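PDB 3UMV: deoxyribodipyrimidine photo-lyase from Oryza sativa Japonica Group, which uses the energy of light and a bound FAD to split cyclobutane pyrimidine dimers in DNA, repairing ultraviolet damage. Local coordinates for residues 27-32 with 145-150; 286-289 with 294-297; 392-397 with 464-469. All coordinates share one frame; numbering follows the deposited sequence.

Contact 1: 27-32 with 145-150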
loop_
_atom_site.group_PDB
_atom_site.type_symbol
_atom_site.label_atom_id
_atom_site.label_comp_id
_atom_site.label_asym_id
_atom_site.label_seq_id
_atom_site.Cartn_x
_atom_site.Cartn_y
_atom_site.Cartn_z
ATOM N N ARG A 27 -4.493 19.732 0.834
ATOM C CA ARG A 27 -5.645 20.066 0.015
ATOM C C ARG A 27 -6.770 20.458 0.962
ATOM O O ARG A 27 -7.233 19.642 1.753
ATOM C CB ARG A 27 -6.033 18.869 -0.864
ATOM C CG ARG A 27 -7.341 19.040 -1.614
ATOM C CD ARG A 27 -7.567 17.922 -2.633
ATOM N NE ARG A 27 -8.136 16.719 -2.029
ATOM C CZ ARG A 27 -9.438 16.441 -2.007
ATOM N NH1 ARG A 27 -10.306 17.280 -2.556
ATOM N NH2 ARG A 27 -9.877 15.321 -1.439
ATOM N N VAL A 28 -7.176 21.719 0.903
ATOM C CA VAL A 28 -8.274 22.201 1.726
ATOM C C VAL A 28 -9.588 21.848 1.032
ATOM O O VAL A 28 -9.942 22.436 0.020
ATOM C CB VAL A 28 -8.178 23.712 1.965
ATOM C CG1 VAL A 28 -9.394 24.201 2.726
ATOM C CG2 VAL A 28 -6.888 24.045 2.717
ATOM N N ILE A 29 -10.286 20.855 1.575
ATOM C CA ILE A 29 -11.525 20.356 0.980
ATOM C C ILE A 29 -12.674 21.286 1.321
ATOM O O ILE A 29 -13.540 21.557 0.501
ATOM C CB ILE A 29 -11.864 18.942 1.498
ATOM C CG1 ILE A 29 -10.795 17.950 1.044
ATOM C CG2 ILE A 29 -13.237 18.502 1.001
ATOM C CD1 ILE A 29 -11.065 16.522 1.459
ATOM N N HIS A 30 -12.680 21.752 2.560
ATOM C CA HIS A 30 -13.656 22.734 2.995
ATOM C C HIS A 30 -13.014 23.683 3.996
ATOM O O HIS A 30 -12.450 23.252 4.999
ATOM C CB HIS A 30 -14.875 22.046 3.603
ATOM C CG HIS A 30 -15.991 22.989 3.917
ATOM N ND1 HIS A 30 -16.408 23.247 5.203
ATOM C CD2 HIS A 30 -16.762 23.754 3.110
ATOM C CE1 HIS A 30 -17.401 24.119 5.175
ATOM N NE2 HIS A 30 -17.631 24.447 3.916
ATOM N N PRO A 31 -13.083 24.993 3.715
ATOM C CA PRO A 31 -12.419 25.999 4.551
ATOM C C PRO A 31 -12.937 26.051 5.990
ATOM O O PRO A 31 -12.166 26.372 6.895
ATOM C CB PRO A 31 -12.725 27.310 3.825
ATOM C CG PRO A 31 -12.941 26.912 2.401
ATOM C CD PRO A 31 -13.616 25.570 2.469
ATOM N N GLY A 32 -14.215 25.751 6.196
ATOM C CA GLY A 32 -14.800 25.833 7.521
ATOM C C GLY A 32 -14.936 27.281 7.955
ATOM O O GLY A 32 -14.883 28.189 7.128
ATOM N N GLU A 145 -14.427 7.260 -1.243
ATOM C CA GLU A 145 -15.871 7.363 -1.054
ATOM C C GLU A 145 -16.213 7.590 0.411
ATOM O O GLU A 145 -17.130 8.347 0.732
ATOM C CB GLU A 145 -16.573 6.113 -1.581
ATOM C CG GLU A 145 -16.502 5.993 -3.095
ATOM C CD GLU A 145 -16.965 4.641 -3.610
ATOM O OE1 GLU A 145 -16.923 4.438 -4.841
ATOM O OE2 GLU A 145 -17.365 3.783 -2.792
ATOM N N ALA A 146 -15.458 6.953 1.301
ATOM C CA ALA A 146 -15.684 7.166 2.727
ATOM C C ALA A 146 -15.328 8.593 3.129
ATOM O O ALA A 146 -16.013 9.185 3.960
ATOM C CB ALA A 146 -14.898 6.163 3.555
ATOM N N LEU A 147 -14.257 9.151 2.555
ATOM C CA LEU A 147 -13.899 10.524 2.891
ATOM C C LEU A 147 -14.996 11.457 2.410
ATOM O O LEU A 147 -15.447 12.333 3.149
ATOM C CB LEU A 147 -12.564 10.932 2.261
ATOM C CG LEU A 147 -12.140 12.355 2.631
ATOM C CD1 LEU A 147 -12.133 12.516 4.132
ATOM C CD2 LEU A 147 -10.757 12.635 2.039
ATOM N N ASP A 148 -15.413 11.270 1.159
ATOM C CA ASP A 148 -16.461 12.102 0.574
ATOM C C ASP A 148 -17.742 12.076 1.390
ATOM O O ASP A 148 -18.390 13.110 1.538
ATOM C CB ASP A 148 -16.758 11.687 -0.865
ATOM C CG ASP A 148 -15.646 12.067 -1.821
ATOM O OD1 ASP A 148 -14.750 12.837 -1.410
ATOM O OD2 ASP A 148 -15.676 11.605 -2.982
ATOM N N ALA A 149 -18.109 10.904 1.913
ATOM C CA ALA A 149 -19.341 10.769 2.700
ATOM C C ALA A 149 -19.215 11.488 4.034
ATOM O O ALA A 149 -20.175 12.072 4.525
ATOM C CB ALA A 149 -19.693 9.305 2.928
ATOM N N VAL A 150 -18.033 11.419 4.629
ATOM C CA VAL A 150 -17.762 12.149 5.858
ATOM C C VAL A 150 -17.776 13.654 5.636
ATOM O O VAL A 150 -18.284 14.408 6.472
ATOM C CB VAL A 150 -16.406 11.736 6.460
ATOM C CG1 VAL A 150 -15.979 12.725 7.537
ATOM C CG2 VAL A 150 -16.479 10.302 6.997
HETATM O O HOH W 1 -13.046 14.729 -0.475
#

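Contact 2: 286-289 with 294-297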
loop_
_atom_site.group_PDB
_atom_site.type_symbol
_atom_site.label_atom_id
_atom_site.label_comp_id
_atom_site.label_asym_id
_atom_site.label_seq_id
_atom_site.Cartn_x
_atom_site.Cartn_y
_atom_site.Cartn_z
ATOM N N PRO A 286 5.264 -4.671 3.300
ATOM C CA PRO A 286 4.195 -4.810 4.303
ATOM C C PRO A 286 4.042 -3.523 5.117
ATOM O O PRO A 286 2.951 -2.979 5.288
ATOM C CB PRO A 286 4.687 -5.952 5.192
ATOM C CG PRO A 286 5.664 -6.715 4.337
ATOM C CD PRO A 286 6.307 -5.711 3.432
ATOM N N TYR A 287 5.176 -3.014 5.587
ATOM C CA TYR A 287 5.221 -1.778 6.353
ATOM C C TYR A 287 4.760 -0.545 5.566
ATOM O O TYR A 287 4.028 0.288 6.085
ATOM C CB TYR A 287 6.639 -1.585 6.877
ATOM C CG TYR A 287 7.100 -2.746 7.733
ATOM C CD1 TYR A 287 8.164 -3.563 7.338
ATOM C CD2 TYR A 287 6.503 -3.003 8.957
ATOM C CE1 TYR A 287 8.584 -4.631 8.135
ATOM C CE2 TYR A 287 6.920 -4.057 9.751
ATOM C CZ TYR A 287 7.965 -4.855 9.350
ATOM O OH TYR A 287 8.367 -5.891 10.163
ATOM N N LEU A 288 5.168 -0.444 4.308
ATOM C CA LEU A 288 4.793 0.689 3.477
ATOM C C LEU A 288 3.300 0.651 3.185
ATOM O O LEU A 288 2.632 1.691 3.192
ATOM C CB LEU A 288 5.592 0.667 2.162
ATOM C CG LEU A 288 7.083 1.001 2.306
ATOM C CD1 LEU A 288 7.784 0.816 0.972
ATOM C CD2 LEU A 288 7.298 2.403 2.825
ATOM N N HIS A 289 2.761 -0.548 2.951
ATOM C CA HIS A 289 1.334 -0.639 2.692
ATOM C C HIS A 289 0.457 -0.076 3.819
ATOM O O HIS A 289 -0.510 0.652 3.567
ATOM C CB HIS A 289 0.881 -2.067 2.415
ATOM C CG HIS A 289 -0.598 -2.165 2.290
ATOM N ND1 HIS A 289 -1.409 -2.585 3.323
ATOM C CD2 HIS A 289 -1.425 -1.781 1.293
ATOM C CE1 HIS A 289 -2.674 -2.497 2.947
ATOM N NE2 HIS A 289 -2.707 -2.015 1.717
ATOM N N SER A 294 7.269 5.590 6.744
ATOM C CA SER A 294 7.106 6.570 5.682
ATOM C C SER A 294 7.996 6.206 4.485
ATOM O O SER A 294 9.176 5.895 4.660
ATOM C CB SER A 294 7.513 7.941 6.241
ATOM O OG SER A 294 7.845 8.845 5.203
ATOM N N ALA A 295 7.458 6.244 3.270
ATOM C CA ALA A 295 8.297 5.999 2.091
ATOM C C ALA A 295 9.364 7.087 1.963
ATOM O O ALA A 295 10.471 6.814 1.507
ATOM C CB ALA A 295 7.472 5.944 0.830
ATOM N N GLN A 296 9.003 8.314 2.347
ATOM C CA GLN A 296 9.932 9.444 2.378
ATOM C C GLN A 296 11.074 9.170 3.363
ATOM O O GLN A 296 12.243 9.403 3.039
ATOM C CB GLN A 296 9.174 10.735 2.727
ATOM C CG GLN A 296 10.017 11.998 2.740
ATOM C CD GLN A 296 9.169 13.258 2.669
ATOM O OE1 GLN A 296 7.996 13.224 2.268
ATOM N NE2 GLN A 296 9.751 14.375 3.064
ATOM N N ARG A 297 10.747 8.652 4.549
ATOM C CA ARG A 297 11.791 8.181 5.469
ATOM C C ARG A 297 12.744 7.177 4.804
ATOM O O ARG A 297 13.967 7.271 4.967
ATOM C CB ARG A 297 11.175 7.538 6.719
ATOM C CG ARG A 297 12.187 6.798 7.592
ATOM C CD ARG A 297 13.330 7.726 7.984
ATOM N NE ARG A 297 12.841 8.935 8.634
ATOM C CZ ARG A 297 13.540 10.053 8.785
ATOM N NH1 ARG A 297 12.986 11.092 9.391
ATOM N NH2 ARG A 297 14.786 10.136 8.326
#

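Contact 3: 392-397 with 464-469. With FAD (flavin-adenine dinucleotide), chain I; URE (urea), chain J.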
loop_
_atom_site.group_PDB
_atom_site.type_symbol
_atom_site.label_atom_id
_atom_site.label_comp_id
_atom_site.label_asym_id
_atom_site.label_seq_id
_atom_site.Cartn_x
_atom_site.Cartn_y
_atom_site.Cartn_z
ATOM N N HIS A 392 7.674 -13.328 -4.420
ATOM C CA HIS A 392 8.825 -12.601 -4.905
ATOM C C HIS A 392 8.454 -11.684 -6.071
ATOM O O HIS A 392 7.738 -12.095 -6.996
ATOM C CB HIS A 392 9.931 -13.565 -5.335
ATOM C CG HIS A 392 11.162 -12.864 -5.794
ATOM N ND1 HIS A 392 12.224 -12.610 -4.952
ATOM C CD2 HIS A 392 11.497 -12.337 -6.996
ATOM C CE1 HIS A 392 13.159 -11.955 -5.614
ATOM N NE2 HIS A 392 12.750 -11.790 -6.859
ATOM N N GLY A 393 8.950 -10.451 -6.027
ATOM C CA GLY A 393 8.562 -9.425 -6.983
ATOM C C GLY A 393 8.709 -9.828 -8.438
ATOM O O GLY A 393 7.858 -9.508 -9.280
ATOM N N PHE A 394 9.790 -10.525 -8.760
ATOM C CA PHE A 394 9.963 -10.966 -10.135
ATOM C C PHE A 394 8.894 -12.019 -10.465
ATOM O O PHE A 394 8.297 -11.992 -11.534
ATOM C CB PHE A 394 11.360 -11.531 -10.384
ATOM C CG PHE A 394 11.581 -11.930 -11.811
ATOM C CD1 PHE A 394 12.069 -11.011 -12.730
ATOM C CD2 PHE A 394 11.254 -13.201 -12.249
ATOM C CE1 PHE A 394 12.261 -11.369 -14.050
ATOM C CE2 PHE A 394 11.442 -13.562 -13.572
ATOM C CZ PHE A 394 11.945 -12.643 -14.469
ATOM N N MET A 395 8.645 -12.929 -9.530
ATOM C CA MET A 395 7.641 -13.974 -9.761
ATOM C C MET A 395 6.207 -13.409 -9.910
ATOM O O MET A 395 5.391 -14.021 -10.587
ATOM C CB MET A 395 7.683 -15.086 -8.695
ATOM C CG MET A 395 8.901 -16.029 -8.801
ATOM S SD MET A 395 9.339 -16.495 -10.484
ATOM C CE MET A 395 7.843 -17.322 -11.005
ATOM N N ARG A 396 5.900 -12.253 -9.306
ATOM C CA ARG A 396 4.563 -11.655 -9.481
ATOM C C ARG A 396 4.231 -11.357 -10.945
ATOM O O ARG A 396 3.079 -11.564 -11.389
ATOM C CB ARG A 396 4.387 -10.395 -8.618
ATOM C CG ARG A 396 4.433 -10.676 -7.136
ATOM C CD ARG A 396 3.926 -9.488 -6.325
ATOM N NE ARG A 396 4.478 -9.508 -4.974
ATOM C CZ ARG A 396 3.909 -8.927 -3.927
ATOM N NH1 ARG A 396 2.745 -8.314 -4.069
ATOM N NH2 ARG A 396 4.494 -8.977 -2.732
ATOM N N MET A 397 5.237 -10.909 -11.703
ATOM C CA MET A 397 5.057 -10.639 -13.133
ATOM C C MET A 397 4.744 -11.931 -13.903
ATOM O O MET A 397 3.784 -11.986 -14.671
ATOM C CB MET A 397 6.303 -9.965 -13.718
ATOM C CG MET A 397 6.605 -8.625 -13.096
ATOM S SD MET A 397 8.064 -7.830 -13.831
ATOM C CE MET A 397 9.355 -8.630 -12.914
ATOM N N ALA A 464 10.864 -21.161 -19.930
ATOM C CA ALA A 464 12.204 -21.197 -20.512
ATOM C C ALA A 464 12.968 -19.900 -20.256
ATOM O O ALA A 464 14.176 -19.913 -20.031
ATOM C CB ALA A 464 12.135 -21.497 -22.006
ATOM N N GLY A 465 12.255 -18.779 -20.291
ATOM C CA GLY A 465 12.867 -17.481 -20.061
ATOM C C GLY A 465 13.358 -17.348 -18.637
ATOM O O GLY A 465 14.396 -16.732 -18.377
ATOM N N CYS A 466 12.609 -17.928 -17.706
ATOM C CA CYS A 466 13.012 -17.919 -16.305
ATOM C C CYS A 466 14.219 -18.812 -16.070
ATOM O O CYS A 466 15.120 -18.446 -15.317
ATOM C CB CYS A 466 11.859 -18.351 -15.406
ATOM S SG CYS A 466 10.501 -17.150 -15.381
ATOM N N LYS A 467 14.239 -19.978 -16.717
ATOM C CA LYS A 467 15.333 -20.934 -16.530
ATOM C C LYS A 467 16.681 -20.327 -16.898
ATOM O O LYS A 467 17.700 -20.625 -16.269
ATOM C CB LYS A 467 15.100 -22.213 -17.341
ATOM C CG LYS A 467 14.737 -23.425 -16.497
ATOM C CD LYS A 467 15.022 -24.724 -17.247
ATOM C CE LYS A 467 14.731 -25.951 -16.386
ATOM N NZ LYS A 467 15.551 -25.992 -15.139
ATOM N N ARG A 468 16.684 -19.477 -17.920
ATOM C CA ARG A 468 17.913 -18.827 -18.355
ATOM C C ARG A 468 18.442 -17.866 -17.297
ATOM O O ARG A 468 19.654 -17.708 -17.144
ATOM C CB ARG A 468 17.693 -18.077 -19.670
ATOM C CG ARG A 468 17.391 -18.970 -20.859
ATOM C CD ARG A 468 17.384 -18.163 -22.149
ATOM N NE ARG A 468 16.472 -17.025 -22.078
ATOM C CZ ARG A 468 15.248 -17.011 -22.598
ATOM N NH1 ARG A 468 14.784 -18.078 -23.238
ATOM N NH2 ARG A 468 14.487 -15.928 -22.484
ATOM N N LYS A 469 17.529 -17.235 -16.559
ATOM C CA LYS A 469 17.898 -16.148 -15.658
ATOM C C LYS A 469 18.304 -16.611 -14.259
ATOM O O LYS A 469 19.201 -16.030 -13.652
ATOM C CB LYS A 469 16.762 -15.120 -15.567
ATOM C CG LYS A 469 16.280 -14.607 -16.921
ATOM C CD LYS A 469 15.234 -13.505 -16.786
ATOM C CE LYS A 469 15.872 -12.189 -16.351
ATOM N NZ LYS A 469 14.868 -11.105 -16.146
HETATM P PA FAD I . 11.668 -4.120 -3.149
HETATM O O1A FAD I . 12.267 -4.628 -4.426
HETATM O O2A FAD I . 12.622 -4.072 -1.987
HETATM O O5B FAD I . 11.033 -2.680 -3.436
HETATM C C5B FAD I . 10.995 -1.668 -2.453
HETATM C C4B FAD I . 9.688 -0.877 -2.570
HETATM O O4B FAD I . 9.534 -0.293 -3.855
HETATM C C3B FAD I . 8.472 -1.767 -2.407
HETATM O O3B FAD I . 8.166 -1.983 -1.050
HETATM C C2B FAD I . 7.416 -0.946 -3.086
HETATM O O2B FAD I . 7.033 0.123 -2.242
HETATM C C1B FAD I . 8.179 -0.351 -4.242
HETATM N N9A FAD I . 8.023 -1.171 -5.455
HETATM C C8A FAD I . 8.845 -2.171 -5.903
HETATM N N7A FAD I . 8.325 -2.643 -7.061
HETATM C C5A FAD I . 7.177 -1.966 -7.342
HETATM C C6A FAD I . 6.238 -2.016 -8.379
HETATM N N6A FAD I . 6.402 -2.799 -9.445
HETATM N N1A FAD I . 5.158 -1.161 -8.368
HETATM C C2A FAD I . 5.011 -0.253 -7.345
HETATM N N3A FAD I . 5.932 -0.206 -6.323
HETATM C C4A FAD I . 6.997 -1.038 -6.334
HETATM N N1 FAD I . 3.172 -4.185 -4.555
HETATM C C2 FAD I . 2.510 -3.921 -3.391
HETATM O O2 FAD I . 3.013 -3.102 -2.622
HETATM N N3 FAD I . 1.304 -4.539 -3.113
HETATM C C4 FAD I . 0.759 -5.449 -4.001
HETATM O O4 FAD I . -0.315 -6.004 -3.746
HETATM C C4X FAD I . 1.435 -5.703 -5.188
HETATM N N5 FAD I . 0.953 -6.606 -6.106
HETATM C C5X FAD I . 1.629 -6.830 -7.289
HETATM C C6 FAD I . 1.113 -7.728 -8.233
HETATM C C7 FAD I . 1.798 -7.961 -9.429
HETATM C C7M FAD I . 1.213 -8.921 -10.433
HETATM C C8 FAD I . 3.004 -7.297 -9.667
HETATM C C8M FAD I . 3.786 -7.508 -10.929
HETATM C C9 FAD I . 3.510 -6.421 -8.721
HETATM C C9A FAD I . 2.827 -6.186 -7.542
HETATM N N10 FAD I . 3.342 -5.314 -6.605
HETATM C C10 FAD I . 2.637 -5.078 -5.449
HETATM C "C1'" FAD I . 4.657 -4.580 -6.825
HETATM C "C2'" FAD I . 5.910 -5.337 -6.282
HETATM O "O2'" FAD I . 5.980 -6.714 -6.668
HETATM C "C3'" FAD I . 6.066 -5.272 -4.752
HETATM O "O3'" FAD I . 5.956 -3.938 -4.332
HETATM C "C4'" FAD I . 7.405 -5.824 -4.255
HETATM O "O4'" FAD I . 7.544 -7.173 -4.657
HETATM C "C5'" FAD I . 7.440 -5.686 -2.734
HETATM O "O5'" FAD I . 8.488 -6.381 -2.100
HETATM P P FAD I . 9.693 -5.549 -1.443
HETATM O O1P FAD I . 9.162 -4.465 -0.526
HETATM O O2P FAD I . 10.627 -6.501 -0.742
HETATM O O3P FAD I . 10.342 -5.004 -2.816
HETATM C C URE J . 10.164 -12.687 -1.002
HETATM O O URE J . 9.248 -13.408 -1.398
HETATM N N1 URE J . 11.418 -13.012 -1.230
HETATM N N2 URE J . 9.897 -11.680 -0.209
#

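Contact 1: 27-32 with 145-150
Ile29 and Leu147 meet tip to tip where the chain leaves edge strand 26-28 and faces helix 141-157. The two branched side chains reach toward each other, and the closest approach, Ile29 CD1 to Leu147 CD2, is 3.9 Å, ordinary van der Waals packing. The torsions aim both methyls: Ile29 carries CG1 anti to its carbonyl carbon (chi1 -65°) and extends straight on to CD1, while Leu147 holds CG anti to the backbone N (chi1 -178°). Long aliphatic side chains suit this place, since even the nearest backbones, at Ile29 CA and Asp148 CA, stand 9.6 Å apart.

Arg27 lies beside this pair. Its guanidinium spreads along Ile29, whose CG1 sits 3.5 Å above one face toward the rim, and Arg27 NH2 comes obliquely to within 4.5 Å of Leu147 CD2. The polar partner of that nitrogen is Gln165 OE1 on the neighbouring strand 162-166, which also touches Ile29 and Leu147. A water forms a second, looser link: it donates to Asp148 OD1 at 2.7 Å and accepts only a weak bond from Arg27 NH2 at 3.4 Å.

Just after Val28, Ile29 and His30 both face Val163, a classic beta bulge. The contact thus lays a helix of the alpha/beta domain against the antiparallel edge of its sheet. Its chemistry is mixed: a small apolar touch is bordered by opposite charges that do not meet, Arg27 NH2 and Asp148 OD1 being 5.5 Å apart, so their attraction is probably modest and partly relayed by solvent.

Contact 2: 286-289 with 294-297
Leu288 turns CG anti to its carbonyl carbon (chi1 -71°), and with CD1 then extended away from CA (chi2 175°) it is the other methyl, CD2, that reaches Ala295. The motif is a pair of consecutive helices, 285-290 and 295-305, joined by a very short connection in the helical, FAD-binding part of the photolyase, with a serine N-cap opening the second helix.

Leu288 CD2 rests on the first turn of that helix. It lies 3.8 Å from Ala295 CA and 4.1 Å from Ala295 CB, and it also brushes the end of the preceding residue, 4.2 Å from Ser294 C. The methyl therefore packs on backbone as much as on side chain. The small side chain of alanine suits the spot, because the two backbones come close here: Leu288 CA and Ala295 CA are 6.5 Å apart. All three touching residues are buried.

Each partner also has a second neighbour on helix 310-333, Leu288 against Leu320 and Ala295 against Arg324, so both ends of the turn pack against that longer helix. Leu288 further belongs to the FAD pocket and touches the cofactor, which makes an apolar, branched residue fitting: it can serve the helix packing and the pocket wall at once. Farther along, salt bridges from the Arg297 guanidinium to Asp52 and Glu202 link the helix start to distant parts of the chain, while Glu301 is a partner one turn on within helix 295-305.

Serine fits the position before the helix because a short hydroxyl can reach forward to a first-turn amide, which has no helix carbonyl before it to bond to. Ser294 OG accepts from Arg297 N at 3.0 Å, the N-H pointing at the oxygen with an angle of 168°.

Contact 3: 392-397 with 464-469
Phe394 meets Cys466 through a sulfur-aromatic contact. The thiol lies at the ring edge, almost in its plane, with Cys466 SG 4.1 Å from Phe394 CE2. An apolar ring and a small, weakly polar thiol suit this seam between helices 393-405 and 463-469, since both can be buried without needing polar partners; Met461 and Leu377 add apolar cover. The chi1 of -177° swings the Phe394 ring away from its own backbone N and toward the second helix.

Lys469, exposed at the border, crosses the ring obliquely. Its chain bends at chi3 (74°) and brings Lys469 NZ to 3.4 Å from Phe394 CE1.

Cofactor contacts come from other residues of 392-397. Gly393 CA stands 3.4 Å from FAD O4', where a side chain would clash, and Met397 CG packs on the flavin methyl C8M at 3.7 Å. Arg396 runs along the flavin with FAD O2' over one guanidinium face, placing Arg396 NH1 3.2 Å from FAD N5. A salt bridge from NH2 to Asp427 and a bond from NE to the Met391 carbonyl fix the rotation of the group. Replacing Arg396 by an alanine removes the guanidinium and would probably leave the Asp427 carboxylate without its salt-bridge mate and a gap beside the flavin.

One helix thus presents its Phe394 side to protein and its Arg396 side to cofactor, as part of the FAD site of a class II photolyase.

Along the chain the three contacts follow in series, each closing before the next opens. Contact 1 belongs to the N-terminal alpha/beta domain, at the antiparallel edge of its six-stranded sheet, whereas contacts 2 and 3 lie in the helical part that holds FAD. Centre to centre, contacts 1 and 2 are 24 Å apart, contacts 2 and 3 26 Å, and contacts 1 and 3, on opposite sides of the chain's centre, 43 Å. None touches another, yet contacts 2 and 3 approach to about 7 Å between nearest atoms, and both contribute residues to the one flavin pocket. Contact 1 is remote from it, joining strand to helix within its own domain.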